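Side-chain contacts in actibind (Aspergillus niger, PDB 3D3Z), which cleaves RNA as a T2-family ribonuclease, probably without strict base specificity but with a preference for adenylic acid: residues H51-D56 / F140-D145; K148-Y153 / Y201-K206. One frame throughout, in Å; residues are numbered along the deposited sequence.

Interaction 1 (H51-D56 / F140-D145). With D3Z (1-(5-deoxy-beta-L-xylofuranosyl)pyrimidine-2,4(1H,3H)-dione), chain E.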
loop_
_atom_site.group_PDB
_atom_site.type_symbol
_atom_site.label_atom_id
_atom_site.label_comp_id
_atom_site.label_asym_id
_atom_site.label_seq_id
_atom_site.Cartn_x
_atom_site.Cartn_y
_atom_site.Cartn_z
ATOM N N HIS A 51 1.444 5.041 1.599
ATOM C CA HIS A 51 1.009 5.747 0.414
ATOM C C HIS A 51 -0.374 5.196 -0.009
ATOM O O HIS A 51 -1.321 5.934 -0.155
ATOM C CB HIS A 51 2.054 5.599 -0.704
ATOM C CG HIS A 51 1.802 6.456 -1.920
ATOM N ND1 HIS A 51 2.730 6.559 -2.939
ATOM C CD2 HIS A 51 0.768 7.263 -2.271
ATOM C CE1 HIS A 51 2.264 7.380 -3.871
ATOM N NE2 HIS A 51 1.086 7.840 -3.475
ATOM N N GLY A 52 -0.449 3.903 -0.230
ATOM C CA GLY A 52 -1.697 3.230 -0.633
ATOM C C GLY A 52 -1.649 1.736 -0.879
ATOM O O GLY A 52 -0.746 1.037 -0.431
ATOM N N LEU A 53 -2.673 1.278 -1.593
ATOM C CA LEU A 53 -2.828 -0.069 -2.092
ATOM C C LEU A 53 -3.413 0.046 -3.496
ATOM O O LEU A 53 -4.477 0.608 -3.663
ATOM C CB LEU A 53 -3.748 -0.883 -1.156
ATOM C CG LEU A 53 -4.012 -2.346 -1.593
ATOM C CD1 LEU A 53 -2.717 -3.237 -1.539
ATOM C CD2 LEU A 53 -5.149 -2.940 -0.694
ATOM N N TRP A 54 -2.684 -0.440 -4.496
ATOM C CA TRP A 54 -2.990 -0.205 -5.888
ATOM C C TRP A 54 -3.134 -1.506 -6.624
ATOM O O TRP A 54 -2.226 -2.365 -6.548
ATOM C CB TRP A 54 -1.860 0.586 -6.606
ATOM C CG TRP A 54 -1.396 1.830 -5.946
ATOM C CD1 TRP A 54 -2.084 2.618 -5.041
ATOM C CD2 TRP A 54 -0.158 2.478 -6.173
ATOM N NE1 TRP A 54 -1.292 3.682 -4.640
ATOM C CE2 TRP A 54 -0.119 3.639 -5.349
ATOM C CE3 TRP A 54 0.947 2.184 -6.968
ATOM C CZ2 TRP A 54 0.998 4.496 -5.295
ATOM C CZ3 TRP A 54 2.062 3.058 -6.927
ATOM C CH2 TRP A 54 2.074 4.193 -6.087
ATOM N N PRO A 55 -4.247 -1.673 -7.344
ATOM C CA PRO A 55 -4.400 -2.775 -8.312
ATOM C C PRO A 55 -3.708 -2.504 -9.677
ATOM O O PRO A 55 -4.089 -1.599 -10.413
ATOM C CB PRO A 55 -5.925 -2.885 -8.476
ATOM C CG PRO A 55 -6.442 -1.468 -8.190
ATOM C CD PRO A 55 -5.460 -0.822 -7.269
ATOM N N ASP A 56 -2.672 -3.259 -9.987
ATOM C CA ASP A 56 -2.067 -3.184 -11.279
ATOM C C ASP A 56 -2.567 -4.384 -12.043
ATOM O O ASP A 56 -2.775 -5.495 -11.479
ATOM C CB ASP A 56 -0.542 -3.329 -11.199
ATOM C CG ASP A 56 0.216 -2.005 -10.926
ATOM O OD1 ASP A 56 -0.390 -0.985 -10.486
ATOM O OD2 ASP A 56 1.461 -2.059 -11.173
ATOM N N PHE A 140 -9.692 0.893 3.677
ATOM C CA PHE A 140 -8.746 1.590 4.548
ATOM C C PHE A 140 -8.214 0.687 5.616
ATOM O O PHE A 140 -7.004 0.571 5.749
ATOM C CB PHE A 140 -9.358 2.853 5.093
ATOM C CG PHE A 140 -9.400 3.931 4.061
ATOM C CD1 PHE A 140 -8.235 4.639 3.750
ATOM C CD2 PHE A 140 -10.534 4.201 3.328
ATOM C CE1 PHE A 140 -8.194 5.571 2.765
ATOM C CE2 PHE A 140 -10.503 5.153 2.335
ATOM C CZ PHE A 140 -9.317 5.856 2.060
ATOM N N GLN A 141 -9.103 -0.079 6.248
ATOM C CA GLN A 141 -8.679 -1.154 7.171
ATOM C C GLN A 141 -7.709 -2.182 6.550
ATOM O O GLN A 141 -6.701 -2.494 7.160
ATOM C CB GLN A 141 -9.885 -1.872 7.836
ATOM C CG GLN A 141 -9.432 -2.768 9.011
ATOM C CD GLN A 141 -8.791 -2.018 10.157
ATOM O OE1 GLN A 141 -9.444 -1.215 10.820
ATOM N NE2 GLN A 141 -7.554 -2.370 10.489
ATOM N N GLN A 142 -8.001 -2.659 5.353
ATOM C CA GLN A 142 -7.180 -3.678 4.657
ATOM C C GLN A 142 -5.763 -3.118 4.367
ATOM O O GLN A 142 -4.777 -3.765 4.606
ATOM C CB GLN A 142 -7.876 -4.060 3.353
ATOM C CG GLN A 142 -7.208 -5.175 2.558
ATOM C CD GLN A 142 -7.044 -6.463 3.307
ATOM O OE1 GLN A 142 -7.971 -6.925 3.962
ATOM N NE2 GLN A 142 -5.877 -7.055 3.208
ATOM N N VAL A 143 -5.696 -1.890 3.839
ATOM C CA VAL A 143 -4.377 -1.234 3.554
ATOM C C VAL A 143 -3.531 -1.220 4.822
ATOM O O VAL A 143 -2.348 -1.661 4.870
ATOM C CB VAL A 143 -4.552 0.201 2.982
ATOM C CG1 VAL A 143 -3.146 0.824 2.726
ATOM C CG2 VAL A 143 -5.395 0.152 1.740
ATOM N N VAL A 144 -4.157 -0.785 5.896
ATOM C CA VAL A 144 -3.514 -0.719 7.213
ATOM C C VAL A 144 -3.060 -2.094 7.675
ATOM O O VAL A 144 -1.909 -2.274 8.127
ATOM C CB VAL A 144 -4.428 -0.038 8.292
ATOM C CG1 VAL A 144 -3.927 -0.349 9.755
ATOM C CG2 VAL A 144 -4.476 1.514 8.079
ATOM N N ASP A 145 -3.950 -3.086 7.529
ATOM C CA ASP A 145 -3.612 -4.446 7.954
ATOM C C ASP A 145 -2.357 -4.975 7.221
ATOM O O ASP A 145 -1.480 -5.568 7.834
ATOM C CB ASP A 145 -4.785 -5.416 7.722
ATOM C CG ASP A 145 -5.949 -5.188 8.676
ATOM O OD1 ASP A 145 -5.786 -4.515 9.704
ATOM O OD2 ASP A 145 -7.007 -5.752 8.393
HETATM N N1 D3Z E . 1.501 13.002 -1.590
HETATM C C2 D3Z E . 0.585 13.413 -0.603
HETATM N N3 D3Z E . 0.818 13.115 0.672
HETATM C C4 D3Z E . 1.893 12.423 1.049
HETATM C C5 D3Z E . 2.787 12.019 0.093
HETATM C C6 D3Z E . 2.581 12.318 -1.246
HETATM O O2 D3Z E . -0.444 14.058 -0.896
HETATM O O4 D3Z E . 2.130 12.144 2.243
HETATM C "C1'" D3Z E . 1.270 13.298 -2.981
HETATM C "C2'" D3Z E . -0.229 13.471 -3.119
HETATM O "O2'" D3Z E . -0.539 14.847 -3.406
HETATM C "C3'" D3Z E . -0.667 12.475 -4.178
HETATM C "C4'" D3Z E . 0.585 11.766 -4.663
HETATM O "O3'" D3Z E . -1.557 11.518 -3.628
HETATM O "O4'" D3Z E . 1.663 12.184 -3.802
HETATM C "C5'" D3Z E . 0.361 10.258 -4.634
#
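L53 and V143 carry the contact between strand 49-56 and helix 134-147, lying alongside each other and pointed opposite ways. The tight point is L53 CB against V143 CG2 at 3.5 Å, closer than usual for two such carbons. L53 CD2 lies 3.9 Å from the same methyl, so V143 CG2 meets both the root and one branch end of the leucine. At chi1 179° V143 CG1 lies anti to the valine N and CG2 beside it, which sends the two methyls to different partners: CG2 to L53, and V143 CG1 to G52 O at 4.0 Å. Q142 adds only a marginal touch, its CG lying 4.5 Å from L53 CD2. The segment axes approach to 8.4 Å at an angle of 105°; the two short segments thus run roughly perpendicular, and the contact concentrates where L53 and V143 have their CA atoms 6.0 Å apart. This is the alpha+beta core of the RNase T2 fold, and the strand carries a classic beta bulge, with H51 and G52 both facing T33. While L53 points at the helix, H51, a predicted active-site residue, points away from it and lines the ligand pocket. W54 CZ2 lies over one face of the H51 ring, offset toward its rim, and F35 also stacks on H51. The ligand's C5' sits at the imidazole edge, where its modelled approach to H51 NE2 is doubtfully short. Farther out, W54 NE1 is hydrogen-bonded to E111 OE1, and Q32 NE2 to G52 O.

Interaction 2 (K148-Y153 / Y201-K206)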
loop_
_atom_site.group_PDB
_atom_site.type_symbol
_atom_site.label_atom_id
_atom_site.label_comp_id
_atom_site.label_asym_id
_atom_site.label_seq_id
_atom_site.Cartn_x
_atom_site.Cartn_y
_atom_site.Cartn_z
ATOM N N LYS A 148 0.917 -3.052 8.175
ATOM C CA LYS A 148 1.465 -3.528 9.456
ATOM C C LYS A 148 2.405 -4.720 9.290
ATOM O O LYS A 148 3.273 -4.948 10.121
ATOM C CB LYS A 148 0.362 -3.877 10.451
ATOM C CG LYS A 148 -0.329 -2.662 11.017
ATOM C CD LYS A 148 -1.574 -3.062 11.710
ATOM C CE LYS A 148 -2.063 -1.967 12.546
ATOM N NZ LYS A 148 -3.151 -2.433 13.440
ATOM N N THR A 149 2.250 -5.473 8.229
ATOM C CA THR A 149 3.086 -6.650 8.073
ATOM C C THR A 149 4.406 -6.318 7.343
ATOM O O THR A 149 5.220 -7.213 7.101
ATOM C CB THR A 149 2.354 -7.774 7.292
ATOM O OG1 THR A 149 2.117 -7.360 5.953
ATOM C CG2 THR A 149 1.005 -8.195 7.963
ATOM N N LEU A 150 4.583 -5.058 6.944
ATOM C CA LEU A 150 5.669 -4.651 6.026
ATOM C C LEU A 150 6.448 -3.511 6.638
ATOM O O LEU A 150 6.424 -2.407 6.105
ATOM C CB LEU A 150 5.044 -4.204 4.693
ATOM C CG LEU A 150 4.397 -5.307 3.881
ATOM C CD1 LEU A 150 3.535 -4.735 2.777
ATOM C CD2 LEU A 150 5.467 -6.234 3.313
ATOM N N ASP A 151 7.073 -3.774 7.789
ATOM C CA ASP A 151 7.821 -2.777 8.537
ATOM C C ASP A 151 9.232 -2.637 7.892
ATOM O O ASP A 151 10.217 -3.215 8.345
ATOM C CB ASP A 151 7.897 -3.143 10.011
ATOM C CG ASP A 151 8.626 -2.112 10.851
ATOM O OD1 ASP A 151 9.136 -1.087 10.347
ATOM O OD2 ASP A 151 8.729 -2.349 12.070
ATOM N N SER A 152 9.254 -1.848 6.832
ATOM C CA SER A 152 10.436 -1.440 6.070
ATOM C C SER A 152 11.561 -0.895 6.941
ATOM O O SER A 152 12.712 -1.307 6.789
ATOM C CB SER A 152 9.971 -0.383 5.045
ATOM O OG SER A 152 9.034 -0.953 4.165
ATOM N N TYR A 153 11.264 0.034 7.846
ATOM C CA TYR A 153 12.304 0.598 8.707
ATOM C C TYR A 153 13.071 -0.471 9.480
ATOM O O TYR A 153 14.312 -0.436 9.515
ATOM C CB TYR A 153 11.767 1.609 9.692
ATOM C CG TYR A 153 12.869 2.303 10.451
ATOM C CD1 TYR A 153 13.333 3.536 10.022
ATOM C CD2 TYR A 153 13.501 1.707 11.568
ATOM C CE1 TYR A 153 14.331 4.190 10.676
ATOM C CE2 TYR A 153 14.547 2.367 12.231
ATOM C CZ TYR A 153 14.953 3.610 11.762
ATOM O OH TYR A 153 15.963 4.326 12.366
ATOM N N TYR A 201 5.594 -2.872 -2.567
ATOM C CA TYR A 201 5.595 -4.321 -2.343
ATOM C C TYR A 201 4.457 -4.952 -3.129
ATOM O O TYR A 201 3.292 -4.626 -2.905
ATOM C CB TYR A 201 5.459 -4.619 -0.860
ATOM C CG TYR A 201 6.554 -4.150 0.067
ATOM C CD1 TYR A 201 7.624 -5.000 0.410
ATOM C CD2 TYR A 201 6.500 -2.910 0.693
ATOM C CE1 TYR A 201 8.583 -4.605 1.322
ATOM C CE2 TYR A 201 7.472 -2.522 1.579
ATOM C CZ TYR A 201 8.530 -3.359 1.858
ATOM O OH TYR A 201 9.498 -3.007 2.753
ATOM N N TYR A 202 4.802 -5.859 -4.054
ATOM C CA TYR A 202 3.846 -6.506 -4.950
ATOM C C TYR A 202 3.347 -7.822 -4.360
ATOM O O TYR A 202 4.074 -8.534 -3.632
ATOM C CB TYR A 202 4.448 -6.775 -6.335
ATOM C CG TYR A 202 4.789 -5.529 -7.143
ATOM C CD1 TYR A 202 4.077 -5.194 -8.269
ATOM C CD2 TYR A 202 5.858 -4.700 -6.780
ATOM C CE1 TYR A 202 4.389 -4.029 -9.016
ATOM C CE2 TYR A 202 6.188 -3.541 -7.532
ATOM C CZ TYR A 202 5.462 -3.238 -8.642
ATOM O OH TYR A 202 5.784 -2.107 -9.364
ATOM N N PHE A 203 2.078 -8.099 -4.647
ATOM C CA PHE A 203 1.368 -9.282 -4.142
ATOM C C PHE A 203 0.413 -9.800 -5.199
ATOM O O PHE A 203 -0.171 -9.056 -6.012
ATOM C CB PHE A 203 0.501 -8.929 -2.929
ATOM C CG PHE A 203 1.261 -8.617 -1.709
ATOM C CD1 PHE A 203 1.667 -9.629 -0.871
ATOM C CD2 PHE A 203 1.555 -7.296 -1.385
ATOM C CE1 PHE A 203 2.339 -9.345 0.256
ATOM C CE2 PHE A 203 2.241 -7.019 -0.263
ATOM C CZ PHE A 203 2.622 -8.034 0.560
ATOM N N ASN A 204 0.220 -11.103 -5.182
ATOM C CA ASN A 204 -0.966 -11.665 -5.802
ATOM C C ASN A 204 -1.870 -12.157 -4.652
ATOM O O ASN A 204 -1.407 -12.333 -3.513
ATOM C CB ASN A 204 -0.635 -12.784 -6.793
ATOM C CG ASN A 204 0.276 -12.325 -7.978
ATOM O OD1 ASN A 204 0.057 -11.304 -8.631
ATOM N ND2 ASN A 204 1.273 -13.121 -8.248
ATOM N N VAL A 205 -3.144 -12.350 -4.970
ATOM C CA VAL A 205 -4.230 -12.572 -3.973
ATOM C C VAL A 205 -5.040 -13.840 -4.289
ATOM O O VAL A 205 -5.459 -14.071 -5.414
ATOM C CB VAL A 205 -5.153 -11.318 -3.823
ATOM C CG1 VAL A 205 -6.266 -11.556 -2.778
ATOM C CG2 VAL A 205 -4.296 -10.098 -3.387
ATOM N N LYS A 206 -5.240 -14.641 -3.244
ATOM C CA LYS A 206 -6.175 -15.768 -3.248
ATOM C C LYS A 206 -7.436 -15.296 -2.532
ATOM O O LYS A 206 -7.389 -14.953 -1.362
ATOM C CB LYS A 206 -5.565 -16.944 -2.504
ATOM C CG LYS A 206 -4.295 -17.501 -3.146
ATOM C CD LYS A 206 -3.527 -18.449 -2.200
ATOM C CE LYS A 206 -4.078 -19.877 -2.250
ATOM N NZ LYS A 206 -3.909 -20.567 -3.586
#
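Y201 reaches from strand 195-206 across L150 to S152, and each part of its side chain has a partner. Y201 CB starts 4.1 Å from L150 CD1. Chi1 of -63° sets CG anti to the tyrosine's carbonyl carbon, and the ring so placed runs alongside L150 with a face toward its methyl CD2. L150 CD2 lies over that face, 3.8 Å from Y201 CD1. Measured from L150 CD2 to the Y201 ring centroid, the distance is 4.0 Å and the approach is 17° off the ring normal, which identifies a CH-pi contact. The other methyl, L150 CD1, turns to the edge of the F203 ring, 4.0 Å from F203 CE2, so one leucine serves two aromatic rings in different ways. At the far end, S152 OG lies in the plane of the Y201 ring, and Y201 OH donates to it in a short hydrogen bond of 2.5 Å. S152 OG is also bonded to Q34 OE1, while Q34 NE2 bonds L150 O; one amide of strand 29-35 thus fixes both residues. H182 meets the Y201 and F203 rings edge-to-face. D151, between L150 and S152, is the N-cap of helix 152-158, and the arrangement is that of a capped helix start anchored on the antiparallel sheet of the RNase T2 fold.

Overall arrangement
From the N terminus, strand 29-35 comes first and pairs antiparallel with both 49-56 and 195-206, the two strands that the contacts use. Interaction 1 closes a loop of 83 residues that holds helices but no strand, including helix 104-116 with the predicted active-site residues E111 and H115. After helix 134-147 a short connection leads on into helix 152-158. There interaction 2 closes a loop of 47 residues, enclosing helix 171-179 and strand 188-192. The loops follow in series, neither nesting nor crossing. Their centres lie about 10 Å apart, and D56 OD2 packs 4.1 Å from Y202 CE1. Both contacts reach the same antiparallel sheet, which ties successive helical regions to it.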